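Local coordinates for malonyl CoA:acyl carrier protein malonyltransferase (Streptomyces coelicolor, PDB 1NM2) that probably catalyses the transfer of the malonyl group from malonyl-CoA to holo-acyl carrier protein, a step in fatty acid biosynthesis, at residues Ala104-Ala115 and Leu220-Tyr229; Trp34-Phe45 and Val59-Leu70. All coordinates share one frame; numbering follows the deposited sequence.

Interaction 1 (Ala104-Ala115 and Leu220-Tyr229)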
loop_
_atom_site.group_PDB
_atom_site.type_symbol
_atom_site.label_atom_id
_atom_site.label_comp_id
_atom_site.label_asym_id
_atom_site.label_seq_id
_atom_site.Cartn_x
_atom_site.Cartn_y
_atom_site.Cartn_z
ATOM N N ALA A 104 -5.369 -4.060 4.522
ATOM C CA ALA A 104 -5.457 -5.515 4.575
ATOM C C ALA A 104 -5.678 -6.022 5.999
ATOM O O ALA A 104 -6.255 -7.089 6.194
ATOM C CB ALA A 104 -4.188 -6.137 3.994
ATOM N N ALA A 105 -5.201 -5.268 6.987
ATOM C CA ALA A 105 -5.374 -5.653 8.385
ATOM C C ALA A 105 -6.860 -5.609 8.739
ATOM O O ALA A 105 -7.337 -6.379 9.580
ATOM C CB ALA A 105 -4.588 -4.713 9.294
ATOM N N VAL A 106 -7.583 -4.695 8.101
ATOM C CA VAL A 106 -9.014 -4.567 8.328
ATOM C C VAL A 106 -9.699 -5.790 7.712
ATOM O O VAL A 106 -10.535 -6.430 8.354
ATOM C CB VAL A 106 -9.573 -3.257 7.696
ATOM C CG1 VAL A 106 -11.086 -3.176 7.894
ATOM C CG2 VAL A 106 -8.899 -2.041 8.337
ATOM N N PHE A 107 -9.328 -6.134 6.480
ATOM C CA PHE A 107 -9.916 -7.298 5.821
ATOM C C PHE A 107 -9.705 -8.582 6.621
ATOM O O PHE A 107 -10.573 -9.450 6.640
ATOM C CB PHE A 107 -9.334 -7.502 4.413
ATOM C CG PHE A 107 -9.492 -6.318 3.505
ATOM C CD1 PHE A 107 -10.510 -5.387 3.713
ATOM C CD2 PHE A 107 -8.623 -6.132 2.433
ATOM C CE1 PHE A 107 -10.657 -4.289 2.867
ATOM C CE2 PHE A 107 -8.765 -5.036 1.583
ATOM C CZ PHE A 107 -9.782 -4.115 1.803
ATOM N N ALA A 108 -8.553 -8.707 7.278
ATOM C CA ALA A 108 -8.253 -9.907 8.064
ATOM C C ALA A 108 -8.823 -9.849 9.478
ATOM O O ALA A 108 -8.646 -10.782 10.260
ATOM C CB ALA A 108 -6.736 -10.138 8.123
ATOM N N GLY A 109 -9.495 -8.754 9.812
ATOM C CA GLY A 109 -10.083 -8.629 11.137
ATOM C C GLY A 109 -9.099 -8.345 12.256
ATOM O O GLY A 109 -9.401 -8.571 13.430
ATOM N N VAL A 110 -7.917 -7.854 11.901
ATOM C CA VAL A 110 -6.897 -7.540 12.896
ATOM C C VAL A 110 -7.247 -6.232 13.583
ATOM O O VAL A 110 -7.109 -6.097 14.799
ATOM C CB VAL A 110 -5.507 -7.400 12.245
ATOM C CG1 VAL A 110 -4.479 -6.983 13.292
ATOM C CG2 VAL A 110 -5.103 -8.722 11.601
ATOM N N LEU A 111 -7.703 -5.273 12.783
ATOM C CA LEU A 111 -8.091 -3.962 13.275
ATOM C C LEU A 111 -9.438 -3.585 12.677
ATOM O O LEU A 111 -9.743 -3.961 11.541
ATOM C CB LEU A 111 -7.070 -2.905 12.844
ATOM C CG LEU A 111 -5.609 -3.034 13.261
ATOM C CD1 LEU A 111 -4.816 -1.941 12.553
ATOM C CD2 LEU A 111 -5.474 -2.914 14.772
ATOM N N ASP A 112 -10.244 -2.846 13.431
ATOM C CA ASP A 112 -11.529 -2.400 12.912
ATOM C C ASP A 112 -11.197 -1.164 12.073
ATOM O O ASP A 112 -10.106 -0.601 12.200
ATOM C CB ASP A 112 -12.493 -2.070 14.057
ATOM C CG ASP A 112 -11.932 -1.055 15.018
ATOM O OD1 ASP A 112 -11.869 0.137 14.657
ATOM O OD2 ASP A 112 -11.547 -1.454 16.136
ATOM N N ASP A 113 -12.114 -0.737 11.214
ATOM C CA ASP A 113 -11.816 0.398 10.345
ATOM C C ASP A 113 -11.410 1.713 11.010
ATOM O O ASP A 113 -10.398 2.297 10.627
ATOM C CB ASP A 113 -12.970 0.635 9.365
ATOM C CG ASP A 113 -14.276 0.867 10.058
ATOM O OD1 ASP A 113 -14.326 0.670 11.290
ATOM O OD2 ASP A 113 -15.250 1.242 9.373
ATOM N N THR A 114 -12.161 2.181 12.001
ATOM C CA THR A 114 -11.813 3.447 12.650
ATOM C C THR A 114 -10.427 3.404 13.289
ATOM O O THR A 114 -9.685 4.382 13.231
ATOM C CB THR A 114 -12.850 3.860 13.731
ATOM O OG1 THR A 114 -12.709 3.026 14.890
ATOM C CG2 THR A 114 -14.260 3.726 13.181
ATOM N N ALA A 115 -10.083 2.277 13.901
ATOM C CA ALA A 115 -8.775 2.132 14.527
ATOM C C ALA A 115 -7.685 2.166 13.455
ATOM O O ALA A 115 -6.601 2.716 13.666
ATOM C CB ALA A 115 -8.707 0.812 15.297
ATOM N N LEU A 220 -4.289 0.794 20.488
ATOM C CA LEU A 220 -4.946 -0.301 19.791
ATOM C C LEU A 220 -4.771 -1.648 20.475
ATOM O O LEU A 220 -3.811 -1.875 21.214
ATOM C CB LEU A 220 -4.410 -0.408 18.360
ATOM C CG LEU A 220 -4.482 0.852 17.496
ATOM C CD1 LEU A 220 -3.858 0.574 16.138
ATOM C CD2 LEU A 220 -5.933 1.287 17.346
ATOM N N THR A 221 -5.725 -2.532 20.218
ATOM C CA THR A 221 -5.707 -3.888 20.738
ATOM C C THR A 221 -6.041 -4.732 19.515
ATOM O O THR A 221 -7.211 -4.970 19.212
ATOM C CB THR A 221 -6.783 -4.103 21.816
ATOM O OG1 THR A 221 -6.566 -3.186 22.896
ATOM C CG2 THR A 221 -6.714 -5.523 22.354
ATOM N N PRO A 222 -5.009 -5.173 18.778
ATOM C CA PRO A 222 -5.162 -5.987 17.572
ATOM C C PRO A 222 -5.620 -7.414 17.828
ATOM O O PRO A 222 -5.193 -8.052 18.790
ATOM C CB PRO A 222 -3.771 -5.941 16.958
ATOM C CG PRO A 222 -2.898 -5.947 18.161
ATOM C CD PRO A 222 -3.582 -4.934 19.059
ATOM N N ALA A 223 -6.495 -7.910 16.962
ATOM C CA ALA A 223 -6.977 -9.276 17.078
ATOM C C ALA A 223 -6.180 -10.142 16.104
ATOM O O ALA A 223 -5.581 -9.630 15.155
ATOM C CB ALA A 223 -8.459 -9.343 16.736
ATOM N N ASP A 224 -6.157 -11.445 16.348
ATOM C CA ASP A 224 -5.457 -12.358 15.460
ATOM C C ASP A 224 -6.173 -12.352 14.116
ATOM O O ASP A 224 -7.396 -12.269 14.057
ATOM C CB ASP A 224 -5.447 -13.772 16.047
ATOM C CG ASP A 224 -4.446 -13.921 17.178
ATOM O OD1 ASP A 224 -4.457 -14.970 17.854
ATOM O OD2 ASP A 224 -3.642 -12.987 17.382
ATOM N N PRO A 225 -5.417 -12.421 13.014
ATOM C CA PRO A 225 -6.045 -12.418 11.689
ATOM C C PRO A 225 -6.965 -13.621 11.478
ATOM O O PRO A 225 -6.613 -14.747 11.824
ATOM C CB PRO A 225 -4.846 -12.424 10.739
ATOM C CG PRO A 225 -3.787 -13.138 11.530
ATOM C CD PRO A 225 -3.954 -12.551 12.911
ATOM N N LYS A 226 -8.145 -13.375 10.916
ATOM C CA LYS A 226 -9.115 -14.443 10.665
ATOM C C LYS A 226 -8.910 -15.017 9.267
ATOM O O LYS A 226 -9.471 -16.055 8.916
ATOM C CB LYS A 226 -10.540 -13.899 10.795
ATOM C CG LYS A 226 -10.846 -13.301 12.157
ATOM C CD LYS A 226 -12.229 -12.661 12.184
ATOM C CE LYS A 226 -12.487 -11.957 13.514
ATOM N NZ LYS A 226 -13.822 -11.277 13.554
ATOM N N VAL A 227 -8.111 -14.312 8.474
ATOM C CA VAL A 227 -7.792 -14.717 7.114
ATOM C C VAL A 227 -6.274 -14.615 6.995
ATOM O O VAL A 227 -5.658 -13.773 7.653
ATOM C CB VAL A 227 -8.438 -13.769 6.083
ATOM C CG1 VAL A 227 -8.213 -14.297 4.679
ATOM C CG2 VAL A 227 -9.928 -13.614 6.371
ATOM N N THR A 228 -5.675 -15.469 6.172
ATOM C CA THR A 228 -4.227 -15.454 5.990
ATOM C C THR A 228 -3.753 -14.044 5.634
ATOM O O THR A 228 -4.220 -13.449 4.663
ATOM C CB THR A 228 -3.805 -16.428 4.881
ATOM O OG1 THR A 228 -4.265 -17.748 5.207
ATOM C CG2 THR A 228 -2.288 -16.448 4.742
ATOM N N TYR A 229 -2.827 -13.518 6.430
ATOM C CA TYR A 229 -2.292 -12.174 6.225
ATOM C C TYR A 229 -0.825 -12.245 5.780
ATOM O O TYR A 229 0.034 -12.702 6.534
ATOM C CB TYR A 229 -2.403 -11.379 7.531
ATOM C CG TYR A 229 -1.928 -9.948 7.429
ATOM C CD1 TYR A 229 -2.814 -8.917 7.120
ATOM C CD2 TYR A 229 -0.581 -9.630 7.610
ATOM C CE1 TYR A 229 -2.369 -7.601 6.992
ATOM C CE2 TYR A 229 -0.128 -8.325 7.480
ATOM C CZ TYR A 229 -1.025 -7.318 7.172
ATOM O OH TYR A 229 -0.567 -6.031 7.022
#
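Y229 turns a ring edge toward the end of helix 100-107: CE1 lies 3.7 Å from A105 N, the carbonyl carbon of A104 sits in the ring plane at that edge, and A108 CB approaches obliquely. Having CG anti to the backbone N (chi1 -178°) directs the ring at the helix, while its OH is hydrogen-bonded to E101 O; V244 and L248 of helix 241-251 also touch this side chain. The setting is the alpha/beta hydrolase-like core: the short, weakly bonded strand 228-229 lies at one edge of the parallel sheet, and helix 100-107 follows what is probably the nucleophile elbow. The helix ends in a Schellman motif, seen in the positive phi of G109 (75°) and the bonds from V110 N to A105 O and from G109 N to V106 O.

Two main-chain bonds then tie the turn to 220-229. A108 O accepts from K226 N at 2.7 Å, almost straight (175° at the hydrogen) and in the carbonyl plane; V110 O receives A223 N at 2.9 Å on a lone pair. Between them V110 CA makes a CA-H...O contact of 3.3 Å with A223 O. The two V110 methyls divide the prolines, CG1 resting on P222 CB at 3.9 Å and CG2 on P225 CB at 3.8 Å. Across from G109, the extended K226 chain places CD where a beta carbon would be tight, a second reason, besides phi, for glycine to suit the turn. V227 N, in contrast, is buried by the contact with no partner in the model.

Farther along, D112 caps helix 113-132, its OD1 accepting from T114 OG1 and A115 N on opposite faces of the carboxylate. Just past that cap, A115 CB presses on L220 CD2 at 3.5 Å, tighter than ordinary carbon contact.

Interaction 2 (Trp34-Phe45 and Val59-Leu70)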
loop_
_atom_site.group_PDB
_atom_site.type_symbol
_atom_site.label_atom_id
_atom_site.label_comp_id
_atom_site.label_asym_id
_atom_site.label_seq_id
_atom_site.Cartn_x
_atom_site.Cartn_y
_atom_site.Cartn_z
ATOM N N TRP A 34 -15.929 8.671 9.455
ATOM C CA TRP A 34 -14.484 8.452 9.500
ATOM C C TRP A 34 -13.785 9.805 9.546
ATOM O O TRP A 34 -12.873 10.017 10.348
ATOM C CB TRP A 34 -14.000 7.674 8.272
ATOM C CG TRP A 34 -14.482 6.252 8.199
ATOM C CD1 TRP A 34 -14.857 5.452 9.246
ATOM C CD2 TRP A 34 -14.553 5.436 7.027
ATOM N NE1 TRP A 34 -15.154 4.188 8.792
ATOM C CE2 TRP A 34 -14.973 4.151 7.435
ATOM C CE3 TRP A 34 -14.296 5.665 5.668
ATOM C CZ2 TRP A 34 -15.143 3.097 6.532
ATOM C CZ3 TRP A 34 -14.465 4.616 4.772
ATOM C CH2 TRP A 34 -14.886 3.350 5.209
ATOM N N SER A 35 -14.221 10.719 8.682
ATOM C CA SER A 35 -13.641 12.053 8.630
ATOM C C SER A 35 -13.675 12.716 10.007
ATOM O O SER A 35 -12.676 13.295 10.446
ATOM C CB SER A 35 -14.388 12.922 7.607
ATOM O OG SER A 35 -14.236 12.404 6.291
ATOM N N ASP A 36 -14.815 12.632 10.688
ATOM C CA ASP A 36 -14.934 13.229 12.018
ATOM C C ASP A 36 -13.991 12.559 13.009
ATOM O O ASP A 36 -13.451 13.212 13.899
ATOM C CB ASP A 36 -16.365 13.123 12.563
ATOM C CG ASP A 36 -17.369 13.910 11.745
ATOM O OD1 ASP A 36 -16.995 14.939 11.146
ATOM O OD2 ASP A 36 -18.549 13.503 11.715
ATOM N N ALA A 37 -13.788 11.256 12.851
ATOM C CA ALA A 37 -12.918 10.521 13.761
ATOM C C ALA A 37 -11.436 10.855 13.621
ATOM O O ALA A 37 -10.705 10.855 14.611
ATOM C CB ALA A 37 -13.127 9.023 13.588
ATOM N N ILE A 38 -10.985 11.145 12.403
ATOM C CA ILE A 38 -9.570 11.441 12.188
ATOM C C ILE A 38 -9.269 12.905 11.887
ATOM O O ILE A 38 -8.121 13.259 11.596
ATOM C CB ILE A 38 -8.985 10.578 11.034
ATOM C CG1 ILE A 38 -9.650 10.954 9.706
ATOM C CG2 ILE A 38 -9.187 9.099 11.342
ATOM C CD1 ILE A 38 -9.058 10.244 8.497
ATOM N N GLY A 39 -10.296 13.747 11.950
ATOM C CA GLY A 39 -10.119 15.164 11.693
ATOM C C GLY A 39 -9.641 15.505 10.297
ATOM O O GLY A 39 -8.753 16.343 10.130
ATOM N N LEU A 40 -10.226 14.861 9.288
ATOM C CA LEU A 40 -9.848 15.112 7.900
ATOM C C LEU A 40 -11.056 14.869 6.992
ATOM O O LEU A 40 -11.708 13.833 7.085
ATOM C CB LEU A 40 -8.695 14.185 7.498
ATOM C CG LEU A 40 -7.957 14.497 6.194
ATOM C CD1 LEU A 40 -7.233 15.836 6.321
ATOM C CD2 LEU A 40 -6.953 13.387 5.897
ATOM N N ASP A 41 -11.346 15.824 6.114
ATOM C CA ASP A 41 -12.487 15.711 5.209
ATOM C C ASP A 41 -12.182 14.769 4.046
ATOM O O ASP A 41 -11.843 15.205 2.945
ATOM C CB ASP A 41 -12.866 17.103 4.690
ATOM C CG ASP A 41 -14.189 17.115 3.943
ATOM O OD1 ASP A 41 -14.696 18.222 3.676
ATOM O OD2 ASP A 41 -14.718 16.030 3.612
ATOM N N LEU A 42 -12.310 13.471 4.303
ATOM C CA LEU A 42 -12.032 12.454 3.293
ATOM C C LEU A 42 -12.838 12.627 2.012
ATOM O O LEU A 42 -12.311 12.434 0.922
ATOM C CB LEU A 42 -12.274 11.059 3.879
ATOM C CG LEU A 42 -11.344 10.664 5.031
ATOM C CD1 LEU A 42 -11.863 9.396 5.702
ATOM C CD2 LEU A 42 -9.919 10.462 4.506
ATOM N N ALA A 43 -14.111 12.989 2.142
ATOM C CA ALA A 43 -14.967 13.186 0.976
ATOM C C ALA A 43 -14.401 14.272 0.057
ATOM O O ALA A 43 -14.372 14.112 -1.163
ATOM C CB ALA A 43 -16.395 13.553 1.420
ATOM N N HIS A 44 -13.944 15.371 0.640
ATOM C CA HIS A 44 -13.380 16.451 -0.162
ATOM C C HIS A 44 -12.130 16.013 -0.928
ATOM O O HIS A 44 -12.007 16.252 -2.131
ATOM C CB HIS A 44 -13.008 17.646 0.717
ATOM C CG HIS A 44 -12.130 18.644 0.024
ATOM N ND1 HIS A 44 -12.594 19.489 -0.961
ATOM C CD2 HIS A 44 -10.802 18.890 0.135
ATOM C CE1 HIS A 44 -11.591 20.212 -1.427
ATOM N NE2 HIS A 44 -10.494 19.868 -0.779
ATOM N N PHE A 45 -11.196 15.384 -0.229
ATOM C CA PHE A 45 -9.959 14.964 -0.871
ATOM C C PHE A 45 -10.154 13.866 -1.907
ATOM O O PHE A 45 -9.344 13.718 -2.816
ATOM C CB PHE A 45 -8.938 14.538 0.184
ATOM C CG PHE A 45 -8.439 15.681 1.023
ATOM C CD1 PHE A 45 -8.885 15.852 2.329
ATOM C CD2 PHE A 45 -7.551 16.609 0.487
ATOM C CE1 PHE A 45 -8.454 16.936 3.096
ATOM C CE2 PHE A 45 -7.114 17.695 1.240
ATOM C CZ PHE A 45 -7.566 17.861 2.549
ATOM N N VAL A 59 -2.486 13.171 3.798
ATOM C CA VAL A 59 -3.835 13.045 3.257
ATOM C C VAL A 59 -3.976 11.741 2.467
ATOM O O VAL A 59 -4.931 10.988 2.655
ATOM C CB VAL A 59 -4.177 14.232 2.308
ATOM C CG1 VAL A 59 -5.479 13.950 1.554
ATOM C CG2 VAL A 59 -4.320 15.521 3.108
ATOM N N ALA A 60 -3.009 11.474 1.593
ATOM C CA ALA A 60 -3.046 10.283 0.756
ATOM C C ALA A 60 -3.206 8.963 1.504
ATOM O O ALA A 60 -3.995 8.110 1.096
ATOM C CB ALA A 60 -1.798 10.225 -0.127
ATOM N N GLN A 61 -2.468 8.784 2.595
ATOM C CA GLN A 61 -2.560 7.527 3.327
ATOM C C GLN A 61 -3.962 7.208 3.858
ATOM O O GLN A 61 -4.512 6.154 3.539
ATOM C CB GLN A 61 -1.487 7.486 4.429
ATOM C CG GLN A 61 -0.083 7.473 3.819
ATOM C CD GLN A 61 1.011 7.085 4.785
ATOM O OE1 GLN A 61 0.790 6.314 5.715
ATOM N NE2 GLN A 61 2.215 7.593 4.545
ATOM N N PRO A 62 -4.566 8.103 4.662
ATOM C CA PRO A 62 -5.915 7.776 5.149
ATOM C C PRO A 62 -6.958 7.686 4.027
ATOM O O PRO A 62 -7.896 6.897 4.106
ATOM C CB PRO A 62 -6.219 8.903 6.141
ATOM C CG PRO A 62 -5.360 10.042 5.660
ATOM C CD PRO A 62 -4.064 9.333 5.296
ATOM N N LEU A 63 -6.800 8.501 2.990
ATOM C CA LEU A 63 -7.729 8.477 1.866
ATOM C C LEU A 63 -7.700 7.113 1.175
ATOM O O LEU A 63 -8.743 6.558 0.835
ATOM C CB LEU A 63 -7.372 9.574 0.858
ATOM C CG LEU A 63 -8.206 9.643 -0.427
ATOM C CD1 LEU A 63 -9.689 9.811 -0.097
ATOM C CD2 LEU A 63 -7.721 10.830 -1.266
ATOM N N LEU A 64 -6.501 6.580 0.962
ATOM C CA LEU A 64 -6.348 5.281 0.315
ATOM C C LEU A 64 -6.977 4.166 1.141
ATOM O O LEU A 64 -7.628 3.275 0.593
ATOM C CB LEU A 64 -4.860 4.970 0.082
ATOM C CG LEU A 64 -4.214 5.704 -1.097
ATOM C CD1 LEU A 64 -2.702 5.602 -1.027
ATOM C CD2 LEU A 64 -4.743 5.107 -2.393
ATOM N N VAL A 65 -6.790 4.216 2.456
ATOM C CA VAL A 65 -7.341 3.188 3.338
ATOM C C VAL A 65 -8.871 3.224 3.343
ATOM O O VAL A 65 -9.527 2.182 3.267
ATOM C CB VAL A 65 -6.804 3.344 4.785
ATOM C CG1 VAL A 65 -7.451 2.312 5.698
ATOM C CG2 VAL A 65 -5.273 3.152 4.804
ATOM N N ALA A 66 -9.439 4.424 3.419
ATOM C CA ALA A 66 -10.890 4.569 3.413
ATOM C C ALA A 66 -11.461 4.051 2.101
ATOM O O ALA A 66 -12.525 3.432 2.082
ATOM C CB ALA A 66 -11.277 6.031 3.610
ATOM N N ALA A 67 -10.760 4.310 1.002
ATOM C CA ALA A 67 -11.213 3.853 -0.311
ATOM C C ALA A 67 -11.224 2.326 -0.378
ATOM O O ALA A 67 -12.167 1.727 -0.897
ATOM C CB ALA A 67 -10.305 4.416 -1.409
ATOM N N GLY A 68 -10.169 1.710 0.148
ATOM C CA GLY A 68 -10.059 0.260 0.148
ATOM C C GLY A 68 -11.111 -0.409 1.013
ATOM O O GLY A 68 -11.732 -1.400 0.607
ATOM N N ILE A 69 -11.314 0.126 2.211
ATOM C CA ILE A 69 -12.310 -0.427 3.119
ATOM C C ILE A 69 -13.704 -0.252 2.520
ATOM O O ILE A 69 -14.531 -1.168 2.565
ATOM C CB ILE A 69 -12.281 0.278 4.490
ATOM C CG1 ILE A 69 -10.933 0.032 5.176
ATOM C CG2 ILE A 69 -13.417 -0.237 5.357
ATOM C CD1 ILE A 69 -10.734 0.821 6.446
ATOM N N LEU A 70 -13.951 0.923 1.951
ATOM C CA LEU A 70 -15.242 1.232 1.354
ATOM C C LEU A 70 -15.573 0.354 0.146
ATOM O O LEU A 70 -16.683 -0.173 0.048
ATOM C CB LEU A 70 -15.295 2.711 0.942
ATOM C CG LEU A 70 -16.664 3.290 0.570
ATOM C CD1 LEU A 70 -17.582 3.273 1.796
ATOM C CD2 LEU A 70 -16.496 4.715 0.064
#
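W34, V59 and F45 carry the largest buried areas where the end of helix 27-38, the turn after it and the start of helix 42-47 pack on helix 57-75. The short segments 34-38 and 59-70 run roughly antiparallel, with 146° between their directions, but their axes stay 12.1 Å apart, so side chains must span the distance.

At one end W34 does so with its six-membered ring. CE3 meets A66 CB at 3.7 Å, CH2 and CZ2 both touch I69 CG2, and L70 N lies at the ring edge. A66 O approaches CZ3 obliquely at 3.5 Å, but its hydrogen bond is with L70 N inside its own helix. The indole N-H leads away to D113 OD2 at the start of helix 113-132. With a leucine in place of W34, D113 would probably lose this N-H partner, and a gap would be likely to open beside A66 and I69.

At the other end V59 lies against the F45 ring. With chi1 at 169°, V59 CG1 stands across the CA-CB bond from the backbone N and makes a CH-pi contact 3.8 Å from the ring centroid and 26° off the normal, offset toward the rim; H44 CD2 sits over the centre of the opposite face. V59 CG2 reaches F45 CE2 and CZ at 4.0 Å, so both methyls engage the ring.

Aliphatic side chains and a proline fill the middle. L40 CD2 meets P62 CG at 3.7 Å, I38 CD1 touches P62 CB, and L42 CD1 reaches A66 CB at 4.0 Å. P62 also marks the kink in its helix, since its N makes no bond to the preceding turn. D41 caps helix 42-47, its OD2 accepting from H44 N within the same segment. No hydrogen bond joins the two segments; cohesion between them therefore depends on shape fit and burial of apolar carbon.

How the interactions relate
Interaction 2 closes before interaction 1 opens along the chain, and their centres lie about 18 Å apart. Of the eleven touching residues in interaction 2 eight are buried and none exposed, whereas interaction 1 is only partly buried. Their chemistry follows: helix packing through apolar side chains in 34-45/59-70, main-chain hydrogen bonds plus proline and alanine contacts where the loop leading into edge strand 228-229 meets the end of helix 100-107. Helix 57-75, one side of interaction 2, also touches residues of interaction 1 in helix 100-107 and at the start of helix 113-132. I69 CD1 packs on V106 CG2 at 3.9 Å and on D113 CB at 3.7 Å, and F107 CZ lies 3.5 Å from G68 O.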